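Local coordinates for protein beta-mannosidase (Trichoderma harzianum, PDB 4CVU) that probably releases beta-linked mannose from the non-reducing ends of oligosaccharides, as a fungal beta-mannosidase of glycoside hydrolase family 2, at residues Ala651-Pro657 against Ala674-Phe678; Glu171-Trp175 against Arg188-Arg192; Ser354-Ile358 against Asn541-Glu545. All blocks are in the same frame, centred on the assembly; numbering follows the deposited sequence.

Contact 1 (Ala651-Pro657 against Ala674-Phe678); sequences AVERYYP and ATQLF. With NAG (2-acetamido-2-deoxy-beta-D-glucopyranose), chain B.
Phe678 carries the tight half of this helix-helix contact: CB of Ala651 sits over the centre of its ring, 3.5 Å from the ring centroid, a CH-pi contact. CG of Phe678 is anti to the backbone N (chi1 169°), which sets one ring face against CB of Ala651 and the ring edge by CE2 of Tyr656. Tyr655 approaches the same ring with CD2 3.6 Å from CE1 of Phe678; the two planes are 27° apart but displaced, with centroids 5.8 Å from each other, and there is little face-to-face overlap. Tyr656, just past the end of helix 638-655, lays one ring face over CB of Leu677, while its CE2 comes within 3.6 Å of CB of Phe678. Val652 completes the packing, CG2 3.8 Å from CB of Ala674 and as close to CG2 of Thr675. The short helix segments cross at 75° with axes 9.2 Å apart. The outer side is different: there Glu653, away from the packing, accepts through OE2 a hydrogen bond from O6 of the N-acetylglucosamine of chain B, 2.7 Å away. No hydrogen bond joins the segments. The direct contact is therefore apolar and CH-pi; the tyrosine hydroxyls find partners outside it, OH of Tyr656 at Asp681 and OH of Tyr655 at Thr577 O, while Pro657 O is buried without one.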
loop_
_atom_site.group_PDB
_atom_site.type_symbol
_atom_site.label_atom_id
_atom_site.label_comp_id
_atom_site.label_asym_id
_atom_site.label_seq_id
_atom_site.Cartn_x
_atom_site.Cartn_y
_atom_site.Cartn_z
ATOM N N ALA A 651 15.379 -10.823 22.111
ATOM C CA ALA A 651 15.870 -12.061 21.562
ATOM C C ALA A 651 17.045 -11.821 20.613
ATOM O O ALA A 651 18.096 -12.432 20.767
ATOM C CB ALA A 651 14.745 -12.811 20.855
ATOM N N VAL A 652 16.835 -10.951 19.623
ATOM C CA VAL A 652 17.862 -10.590 18.694
ATOM C C VAL A 652 19.074 -9.967 19.397
ATOM O O VAL A 652 20.183 -10.359 19.134
ATOM C CB VAL A 652 17.360 -9.585 17.628
ATOM C CG1 VAL A 652 18.523 -9.100 16.806
ATOM C CG2 VAL A 652 16.325 -10.217 16.725
ATOM N N GLU A 653 18.833 -9.006 20.292
ATOM C CA GLU A 653 19.913 -8.254 20.898
ATOM C C GLU A 653 20.785 -9.178 21.709
ATOM O O GLU A 653 21.977 -9.000 21.756
ATOM C CB GLU A 653 19.412 -7.111 21.782
ATOM C CG GLU A 653 18.843 -5.927 21.012
ATOM C CD GLU A 653 18.134 -4.924 21.900
ATOM O OE1 GLU A 653 17.901 -5.185 23.108
ATOM O OE2 GLU A 653 17.838 -3.848 21.376
ATOM N N ARG A 654 20.182 -10.195 22.297
ATOM C CA ARG A 654 20.927 -11.102 23.186
ATOM C C ARG A 654 21.801 -12.089 22.427
ATOM O O ARG A 654 22.851 -12.476 22.938
ATOM C CB ARG A 654 19.985 -11.861 24.091
ATOM C CG ARG A 654 20.699 -12.776 25.083
ATOM C CD ARG A 654 19.701 -13.503 25.980
ATOM N NE ARG A 654 19.180 -12.663 27.059
ATOM C CZ ARG A 654 19.749 -12.518 28.267
ATOM N NH1 ARG A 654 20.877 -13.131 28.583
ATOM N NH2 ARG A 654 19.180 -11.726 29.161
ATOM N N TYR A 655 21.396 -12.447 21.200
ATOM C CA TYR A 655 22.005 -13.570 20.492
ATOM C C TYR A 655 22.550 -13.305 19.094
ATOM O O TYR A 655 23.511 -13.980 18.687
ATOM C CB TYR A 655 21.002 -14.737 20.408
ATOM C CG TYR A 655 20.663 -15.330 21.749
ATOM C CD1 TYR A 655 21.592 -16.092 22.462
ATOM C CD2 TYR A 655 19.421 -15.138 22.304
ATOM C CE1 TYR A 655 21.263 -16.650 23.694
ATOM C CE2 TYR A 655 19.097 -15.675 23.527
ATOM C CZ TYR A 655 20.015 -16.418 24.222
ATOM O OH TYR A 655 19.659 -16.948 25.432
ATOM N N TYR A 656 21.968 -12.341 18.379
ATOM C CA TYR A 656 22.264 -12.140 16.953
ATOM C C TYR A 656 22.756 -10.740 16.593
ATOM O O TYR A 656 22.420 -9.770 17.249
ATOM C CB TYR A 656 21.038 -12.483 16.118
ATOM C CG TYR A 656 20.683 -13.927 16.251
ATOM C CD1 TYR A 656 21.256 -14.875 15.426
ATOM C CD2 TYR A 656 19.852 -14.353 17.276
ATOM C CE1 TYR A 656 20.977 -16.239 15.577
ATOM C CE2 TYR A 656 19.563 -15.692 17.455
ATOM C CZ TYR A 656 20.133 -16.631 16.618
ATOM O OH TYR A 656 19.823 -17.941 16.840
ATOM N N PRO A 657 23.529 -10.617 15.510
ATOM C CA PRO A 657 23.995 -9.265 15.223
ATOM C C PRO A 657 22.776 -8.362 15.075
ATOM O O PRO A 657 21.755 -8.827 14.619
ATOM C CB PRO A 657 24.771 -9.428 13.911
ATOM C CG PRO A 657 25.123 -10.890 13.854
ATOM C CD PRO A 657 23.973 -11.583 14.496
ATOM N N ALA A 674 16.560 -11.226 11.341
ATOM C CA ALA A 674 17.182 -11.638 12.640
ATOM C C ALA A 674 16.207 -12.272 13.618
ATOM O O ALA A 674 16.591 -13.210 14.358
ATOM C CB ALA A 674 17.910 -10.462 13.290
ATOM N N THR A 675 14.981 -11.727 13.709
ATOM C CA THR A 675 13.929 -12.323 14.548
ATOM C C THR A 675 13.650 -13.733 14.091
ATOM O O THR A 675 13.428 -14.622 14.922
ATOM C CB THR A 675 12.620 -11.497 14.652
ATOM O OG1 THR A 675 11.905 -11.503 13.385
ATOM C CG2 THR A 675 12.894 -10.078 15.069
ATOM N N GLN A 676 13.684 -13.971 12.767
ATOM C CA GLN A 676 13.470 -15.303 12.231
ATOM C C GLN A 676 14.600 -16.269 12.551
ATOM O O GLN A 676 14.359 -17.420 12.672
ATOM C CB GLN A 676 13.314 -15.253 10.697
ATOM C CG GLN A 676 12.013 -14.628 10.318
ATOM C CD GLN A 676 11.720 -14.776 8.853
ATOM O OE1 GLN A 676 12.322 -15.588 8.155
ATOM N NE2 GLN A 676 10.735 -14.054 8.404
ATOM N N LEU A 677 15.829 -15.776 12.642
ATOM C CA LEU A 677 16.962 -16.620 12.928
ATOM C C LEU A 677 16.849 -17.131 14.346
ATOM O O LEU A 677 17.216 -18.292 14.627
ATOM C CB LEU A 677 18.277 -15.861 12.775
ATOM C CG LEU A 677 18.696 -15.409 11.363
ATOM C CD1 LEU A 677 20.017 -14.685 11.470
ATOM C CD2 LEU A 677 18.807 -16.582 10.387
ATOM N N PHE A 678 16.399 -16.246 15.233
ATOM C CA PHE A 678 16.292 -16.616 16.664
ATOM C C PHE A 678 15.197 -17.689 16.809
ATOM O O PHE A 678 15.433 -18.714 17.393
ATOM C CB PHE A 678 15.963 -15.410 17.543
ATOM C CG PHE A 678 15.596 -15.806 18.924
ATOM C CD1 PHE A 678 16.575 -16.026 19.870
ATOM C CD2 PHE A 678 14.291 -16.028 19.256
ATOM C CE1 PHE A 678 16.251 -16.456 21.141
ATOM C CE2 PHE A 678 13.953 -16.477 20.508
ATOM C CZ PHE A 678 14.937 -16.680 21.463
HETATM C C1 NAG B . 12.810 -1.281 24.369
HETATM C C2 NAG B . 12.434 -1.561 25.822
HETATM C C3 NAG B . 13.584 -1.334 26.770
HETATM C C4 NAG B . 14.807 -2.087 26.293
HETATM C C5 NAG B . 15.109 -1.695 24.859
HETATM C C6 NAG B . 16.295 -2.495 24.323
HETATM C C7 NAG B . 10.186 -1.152 26.718
HETATM C C8 NAG B . 9.137 -0.119 27.002
HETATM N N2 NAG B . 11.334 -0.702 26.189
HETATM O O3 NAG B . 13.211 -1.841 28.018
HETATM O O4 NAG B . 15.907 -1.787 27.126
HETATM O O5 NAG B . 13.994 -1.968 24.026
HETATM O O6 NAG B . 16.400 -2.248 22.942
HETATM O O7 NAG B . 9.964 -2.333 26.997
#

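Contact 2 (Glu171-Trp175 against Arg188-Arg192); sequences EVQHW and RQWVR. With NAG (2-acetamido-2-deoxy-beta-D-glucopyranose), chain J.
Val172 opens the contact from 171-175, laying CB 3.7 Å from CH2 of Trp190, with CG2 close to CZ2 of the same indole. At Gln173 it is the backbone that meets the ring: its carbonyl O lies in the indole plane at the edge, 3.3 Å from CZ2 of Trp190. Gln173 O also accepts from a water at 2.8 Å, and the water in turn takes the indole hydrogen of Trp190 NE1, so a single molecule bridges main chain and ring edge. OE1 of Gln173 bonds to Gln512, and its CD lies over one face of Trp175, toward the rim. NE2 of His174 is hydrogen-bonded to Asn167 O and lies 3.6 Å from O5 of the N-acetylglucosamine of chain J. Trp175 closes the segment; its CG is anti to the carbonyl carbon (chi1 -68°), which swings the six-membered ring across to Trp190, CZ3 3.8 Å from CZ2 of Trp190 and the six-membered rings inclined at 59°. CZ3 of Trp175 also meets NE2 of Gln189 at 3.6 Å, the amide 77° from the ring plane. A leucine in place of Trp190 would probably leave the bridging water without its NE1 donor and open a gap beside Val172 and Trp175. The two segments share no direct hydrogen bond: they meet by van der Waals contact of Val172, both indoles and the Gln189 amide, supplemented by one bridging water.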
loop_
_atom_site.group_PDB
_atom_site.type_symbol
_atom_site.label_atom_id
_atom_site.label_comp_id
_atom_site.label_asym_id
_atom_site.label_seq_id
_atom_site.Cartn_x
_atom_site.Cartn_y
_atom_site.Cartn_z
ATOM N N GLU A 171 -30.473 -13.987 33.544
ATOM C CA GLU A 171 -30.955 -15.371 33.541
ATOM C C GLU A 171 -29.978 -16.422 32.972
ATOM O O GLU A 171 -30.268 -17.620 33.025
ATOM C CB GLU A 171 -32.249 -15.452 32.737
ATOM N N VAL A 172 -28.848 -15.990 32.404
ATOM C CA VAL A 172 -27.859 -16.934 31.849
ATOM C C VAL A 172 -26.627 -17.021 32.741
ATOM O O VAL A 172 -26.391 -16.172 33.607
ATOM C CB VAL A 172 -27.435 -16.592 30.395
ATOM C CG1 VAL A 172 -28.654 -16.416 29.504
ATOM C CG2 VAL A 172 -26.577 -15.335 30.335
ATOM N N GLN A 173 -25.830 -18.044 32.492
ATOM C CA GLN A 173 -24.575 -18.224 33.199
ATOM C C GLN A 173 -23.569 -17.101 32.936
ATOM O O GLN A 173 -23.498 -16.522 31.835
ATOM C CB GLN A 173 -23.941 -19.578 32.857
ATOM C CG GLN A 173 -22.803 -19.936 33.794
ATOM C CD GLN A 173 -22.304 -21.363 33.633
ATOM O OE1 GLN A 173 -22.750 -22.092 32.763
ATOM N NE2 GLN A 173 -21.382 -21.766 34.501
ATOM N N HIS A 174 -22.817 -16.789 33.981
ATOM C CA HIS A 174 -21.695 -15.877 33.905
ATOM C C HIS A 174 -20.498 -16.492 34.597
ATOM O O HIS A 174 -20.653 -17.323 35.494
ATOM C CB HIS A 174 -22.059 -14.526 34.526
ATOM C CG HIS A 174 -23.152 -13.830 33.785
ATOM N ND1 HIS A 174 -24.480 -13.961 34.124
ATOM C CD2 HIS A 174 -23.118 -13.061 32.671
ATOM C CE1 HIS A 174 -25.216 -13.262 33.278
ATOM N NE2 HIS A 174 -24.416 -12.721 32.376
ATOM N N TRP A 175 -19.313 -16.080 34.155
ATOM C CA TRP A 175 -18.072 -16.636 34.638
ATOM C C TRP A 175 -17.197 -15.477 35.091
ATOM O O TRP A 175 -17.430 -14.315 34.682
ATOM C CB TRP A 175 -17.351 -17.382 33.494
ATOM C CG TRP A 175 -18.006 -18.621 33.022
ATOM C CD1 TRP A 175 -17.689 -19.896 33.388
ATOM C CD2 TRP A 175 -19.069 -18.728 32.073
ATOM N NE1 TRP A 175 -18.495 -20.789 32.735
ATOM C CE2 TRP A 175 -19.347 -20.101 31.916
ATOM C CE3 TRP A 175 -19.822 -17.799 31.344
ATOM C CZ2 TRP A 175 -20.347 -20.568 31.067
ATOM C CZ3 TRP A 175 -20.823 -18.264 30.500
ATOM C CH2 TRP A 175 -21.076 -19.637 30.367
ATOM N N ARG A 188 -17.819 -14.598 23.282
ATOM C CA ARG A 188 -17.763 -15.605 22.231
ATOM C C ARG A 188 -18.213 -16.999 22.681
ATOM O O ARG A 188 -18.578 -17.823 21.890
ATOM C CB ARG A 188 -16.365 -15.678 21.612
ATOM C CG ARG A 188 -15.316 -16.353 22.447
ATOM C CD ARG A 188 -13.867 -16.153 21.959
ATOM N NE ARG A 188 -12.863 -16.426 22.995
ATOM C CZ ARG A 188 -12.366 -17.629 23.238
ATOM N NH1 ARG A 188 -12.804 -18.628 22.570
ATOM N NH2 ARG A 188 -11.444 -17.852 24.165
ATOM N N GLN A 189 -18.172 -17.253 23.986
ATOM C CA GLN A 189 -18.548 -18.566 24.492
ATOM C C GLN A 189 -20.026 -18.903 24.186
ATOM O O GLN A 189 -20.421 -20.076 24.208
ATOM C CB GLN A 189 -18.255 -18.650 26.002
ATOM C CG GLN A 189 -19.181 -17.861 26.928
ATOM C CD GLN A 189 -18.737 -16.437 27.174
ATOM O OE1 GLN A 189 -18.051 -15.818 26.336
ATOM N NE2 GLN A 189 -19.181 -15.868 28.315
ATOM N N TRP A 190 -20.827 -17.872 23.909
ATOM C CA TRP A 190 -22.285 -18.027 23.710
ATOM C C TRP A 190 -22.670 -18.386 22.285
ATOM O O TRP A 190 -23.822 -18.680 22.025
ATOM C CB TRP A 190 -23.052 -16.741 24.150
ATOM C CG TRP A 190 -23.132 -16.678 25.613
ATOM C CD1 TRP A 190 -22.442 -15.848 26.440
ATOM C CD2 TRP A 190 -23.878 -17.552 26.449
ATOM N NE1 TRP A 190 -22.730 -16.129 27.753
ATOM C CE2 TRP A 190 -23.610 -17.180 27.783
ATOM C CE3 TRP A 190 -24.783 -18.599 26.203
ATOM C CZ2 TRP A 190 -24.203 -17.828 28.868
ATOM C CZ3 TRP A 190 -25.384 -19.234 27.284
ATOM C CH2 TRP A 190 -25.086 -18.850 28.596
ATOM N N VAL A 191 -21.713 -18.387 21.361
ATOM C CA VAL A 191 -22.061 -18.630 19.950
ATOM C C VAL A 191 -21.261 -19.765 19.334
ATOM O O VAL A 191 -20.051 -19.809 19.450
ATOM C CB VAL A 191 -21.968 -17.354 19.105
ATOM C CG1 VAL A 191 -20.590 -16.697 19.221
ATOM C CG2 VAL A 191 -22.288 -17.659 17.647
ATOM N N ARG A 192 -21.948 -20.676 18.659
ATOM C CA ARG A 192 -21.293 -21.730 17.905
ATOM C C ARG A 192 -20.833 -21.184 16.546
ATOM O O ARG A 192 -21.467 -21.401 15.503
ATOM C CB ARG A 192 -22.248 -22.921 17.746
ATOM C CG ARG A 192 -22.717 -23.492 19.054
ATOM C CD ARG A 192 -21.584 -23.806 19.981
ATOM N NE ARG A 192 -20.534 -24.537 19.271
ATOM C CZ ARG A 192 -19.225 -24.442 19.502
ATOM N NH1 ARG A 192 -18.735 -23.641 20.446
ATOM N NH2 ARG A 192 -18.379 -25.180 18.788
HETATM C C1 NAG J . -22.151 -9.668 30.583
HETATM C C2 NAG J . -21.315 -8.400 30.587
HETATM C C3 NAG J . -21.003 -7.854 31.969
HETATM C C4 NAG J . -22.234 -7.807 32.879
HETATM C C5 NAG J . -23.063 -9.083 32.758
HETATM C C6 NAG J . -24.378 -8.960 33.544
HETATM C C7 NAG J . -19.793 -8.045 28.743
HETATM C C8 NAG J . -18.442 -8.383 28.188
HETATM N N2 NAG J . -20.062 -8.634 29.906
HETATM O O3 NAG J . -20.493 -6.552 31.767
HETATM O O4 NAG J . -21.773 -7.707 34.209
HETATM O O5 NAG J . -23.310 -9.417 31.387
HETATM O O6 NAG J . -25.513 -9.089 32.704
HETATM O O7 NAG J . -20.564 -7.285 28.123
HETATM O O HOH W 1 -21.768 -15.074 30.196
#

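Contact 3 (Ser354-Ile358 against Asn541-Glu545); sequences SSGNI and NGWLE. With NAG (2-acetamido-2-deoxy-beta-D-glucopyranose), chain F.
Asn357 and Trp543 are joined through a water that accepts from Asn357 N at 2.9 Å and donates to Trp543 O at 3.0 Å, bridging the two backbones. Asn357 is also glycosylated: ND2 is bonded covalently to C1 of the N-acetylglucosamine of chain F. That sugar reaches back over the second segment, its N2 donating to Leu544 O at 2.8 Å and 159°, with a weak bond from O3 to OE2 of Glu545. Arg557 bonds both OD1 of Asn357 and the sugar. Two direct hydrogen bonds link Ser355 and Trp543, and both are weak. The backbone N of Trp543 gives to Ser355 O over 3.4 Å, and the indole NE1 of Trp543 gives to Ser355 OG at 2.9 Å, strongly bent at 117°. Both side chains take the position between backbone N and carbonyl carbon; this brings OG close to NE1, but the N-H points well off it. A second water, in the indole plane, accepts from NE1 and from Ser355 N. Packing follows outward. CA of Gly356 lies over the six-membered ring of Trp543, 3.7 Å from its centroid, a CH-pi contact; a CB there would run into CZ2. CA of Gly542 lies against Ser355 O at 3.4 Å, where a CB would clash with that oxygen and also press on the preceding carbonyl O. Segment 354-358 leaves strand 351-354 and heads for helix 360-365, its backbone paired with Asn372 and Gly370. Segment 541-545 runs into strand 545-546, where Leu544 and Glu545 form a classic beta bulge opposite Val555 of strand 554-556, while Trp543 packs on Ile554 and Glu556 of that strand.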
loop_
_atom_site.group_PDB
_atom_site.type_symbol
_atom_site.label_atom_id
_atom_site.label_comp_id
_atom_site.label_asym_id
_atom_site.label_seq_id
_atom_site.Cartn_x
_atom_site.Cartn_y
_atom_site.Cartn_z
ATOM N N SER A 354 -3.089 -43.154 22.328
ATOM C CA SER A 354 -2.881 -43.895 23.563
ATOM C C SER A 354 -2.582 -42.935 24.712
ATOM O O SER A 354 -1.538 -42.284 24.705
ATOM C CB SER A 354 -1.715 -44.875 23.368
ATOM O OG SER A 354 -1.483 -45.605 24.565
ATOM N N SER A 355 -3.503 -42.839 25.659
ATOM C CA SER A 355 -3.396 -41.957 26.814
ATOM C C SER A 355 -3.629 -42.624 28.179
ATOM O O SER A 355 -3.815 -41.935 29.176
ATOM C CB SER A 355 -4.387 -40.806 26.663
ATOM O OG SER A 355 -5.629 -41.287 26.277
ATOM N N GLY A 356 -3.627 -43.945 28.221
ATOM C CA GLY A 356 -3.887 -44.694 29.452
ATOM C C GLY A 356 -2.601 -44.903 30.189
ATOM O O GLY A 356 -1.540 -44.388 29.762
ATOM N N ASN A 357 -2.669 -45.676 31.279
ATOM C CA ASN A 357 -1.508 -45.856 32.150
ATOM C C ASN A 357 -0.305 -46.488 31.448
ATOM O O ASN A 357 -0.462 -47.341 30.573
ATOM C CB ASN A 357 -1.840 -46.756 33.343
ATOM C CG ASN A 357 -2.760 -46.116 34.356
ATOM O OD1 ASN A 357 -2.976 -44.913 34.374
ATOM N ND2 ASN A 357 -3.314 -46.952 35.218
ATOM N N ILE A 358 0.887 -46.103 31.892
ATOM C CA ILE A 358 2.108 -46.782 31.518
ATOM C C ILE A 358 2.065 -48.162 32.166
ATOM O O ILE A 358 1.970 -48.262 33.372
ATOM C CB ILE A 358 3.369 -45.996 31.978
ATOM C CG1 ILE A 358 3.439 -44.608 31.319
ATOM C CG2 ILE A 358 4.644 -46.762 31.669
ATOM C CD1 ILE A 358 3.753 -44.623 29.839
ATOM N N ASN A 541 -3.458 -35.025 31.724
ATOM C CA ASN A 541 -2.638 -36.063 32.343
ATOM C C ASN A 541 -3.114 -37.498 32.109
ATOM O O ASN A 541 -2.635 -38.439 32.767
ATOM C CB ASN A 541 -2.522 -35.789 33.846
ATOM C CG ASN A 541 -1.677 -34.571 34.133
ATOM O OD1 ASN A 541 -0.657 -34.363 33.500
ATOM N ND2 ASN A 541 -2.107 -33.756 35.060
ATOM N N GLY A 542 -4.016 -37.667 31.144
ATOM C CA GLY A 542 -4.511 -38.976 30.783
ATOM C C GLY A 542 -5.715 -39.410 31.585
ATOM O O GLY A 542 -6.206 -38.661 32.458
ATOM N N TRP A 543 -6.179 -40.626 31.281
ATOM C CA TRP A 543 -7.349 -41.215 31.940
ATOM C C TRP A 543 -6.980 -42.362 32.886
ATOM O O TRP A 543 -6.008 -43.088 32.677
ATOM C CB TRP A 543 -8.358 -41.721 30.914
ATOM C CG TRP A 543 -7.841 -42.591 29.817
ATOM C CD1 TRP A 543 -7.393 -42.172 28.591
ATOM C CD2 TRP A 543 -7.757 -44.031 29.793
ATOM N NE1 TRP A 543 -7.033 -43.245 27.831
ATOM C CE2 TRP A 543 -7.255 -44.396 28.537
ATOM C CE3 TRP A 543 -8.064 -45.041 30.710
ATOM C CZ2 TRP A 543 -7.043 -45.734 28.179
ATOM C CZ3 TRP A 543 -7.859 -46.362 30.352
ATOM C CH2 TRP A 543 -7.348 -46.699 29.110
ATOM N N LEU A 544 -7.772 -42.505 33.937
ATOM C CA LEU A 544 -7.693 -43.650 34.852
ATOM C C LEU A 544 -8.567 -44.837 34.387
ATOM O O LEU A 544 -8.188 -45.988 34.576
ATOM C CB LEU A 544 -8.136 -43.220 36.250
ATOM C CG LEU A 544 -7.444 -41.973 36.827
ATOM C CD1 LEU A 544 -8.184 -41.460 38.047
ATOM C CD2 LEU A 544 -6.004 -42.288 37.198
ATOM N N GLU A 545 -9.752 -44.553 33.837
ATOM C CA GLU A 545 -10.673 -45.586 33.312
ATOM C C GLU A 545 -11.436 -45.036 32.109
ATOM O O GLU A 545 -11.694 -43.827 32.037
ATOM C CB GLU A 545 -11.758 -45.970 34.330
ATOM C CG GLU A 545 -11.318 -46.116 35.777
ATOM C CD GLU A 545 -10.694 -47.468 36.079
ATOM O OE1 GLU A 545 -10.744 -48.370 35.208
ATOM O OE2 GLU A 545 -10.154 -47.632 37.203
HETATM C C1 NAG F . -4.227 -46.548 36.283
HETATM C C2 NAG F . -5.335 -47.546 36.675
HETATM C C3 NAG F . -6.109 -47.081 37.890
HETATM C C4 NAG F . -5.157 -46.735 39.003
HETATM C C5 NAG F . -4.145 -45.703 38.502
HETATM C C6 NAG F . -3.095 -45.369 39.560
HETATM C C7 NAG F . -6.091 -48.808 34.710
HETATM C C8 NAG F . -7.081 -48.966 33.577
HETATM N N2 NAG F . -6.248 -47.789 35.565
HETATM O O3 NAG F . -6.917 -48.160 38.279
HETATM O O4 NAG F . -5.882 -46.228 40.091
HETATM O O5 NAG F . -3.467 -46.267 37.422
HETATM O O6 NAG F . -2.358 -44.255 39.111
HETATM O O7 NAG F . -5.170 -49.603 34.822
HETATM O O HOH W 2 -6.080 -44.239 24.842
HETATM O O HOH W 3 -5.315 -45.982 32.405
#

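Overall arrangement
The three contacts are separate and follow one another along the chain: contact 2 closes before contact 3 opens, and contact 3 before contact 1. Contact 2 lies in the galactose-binding-like region, contact 3 beside strand 351-354 of the mixed sheet, and contact 1 between helices 638-655 and 664-692. The centres of contacts 1 and 2 are 43 Å apart, with nearest atoms about 26 Å apart. The centres of contacts 1 and 3 are 40 Å apart. Contacts 2 and 3 come nearest, with centres 31 Å and nearest atoms about 20 Å apart. Each lies by an attached glycan, which is not a substrate, and none is assigned to the active site.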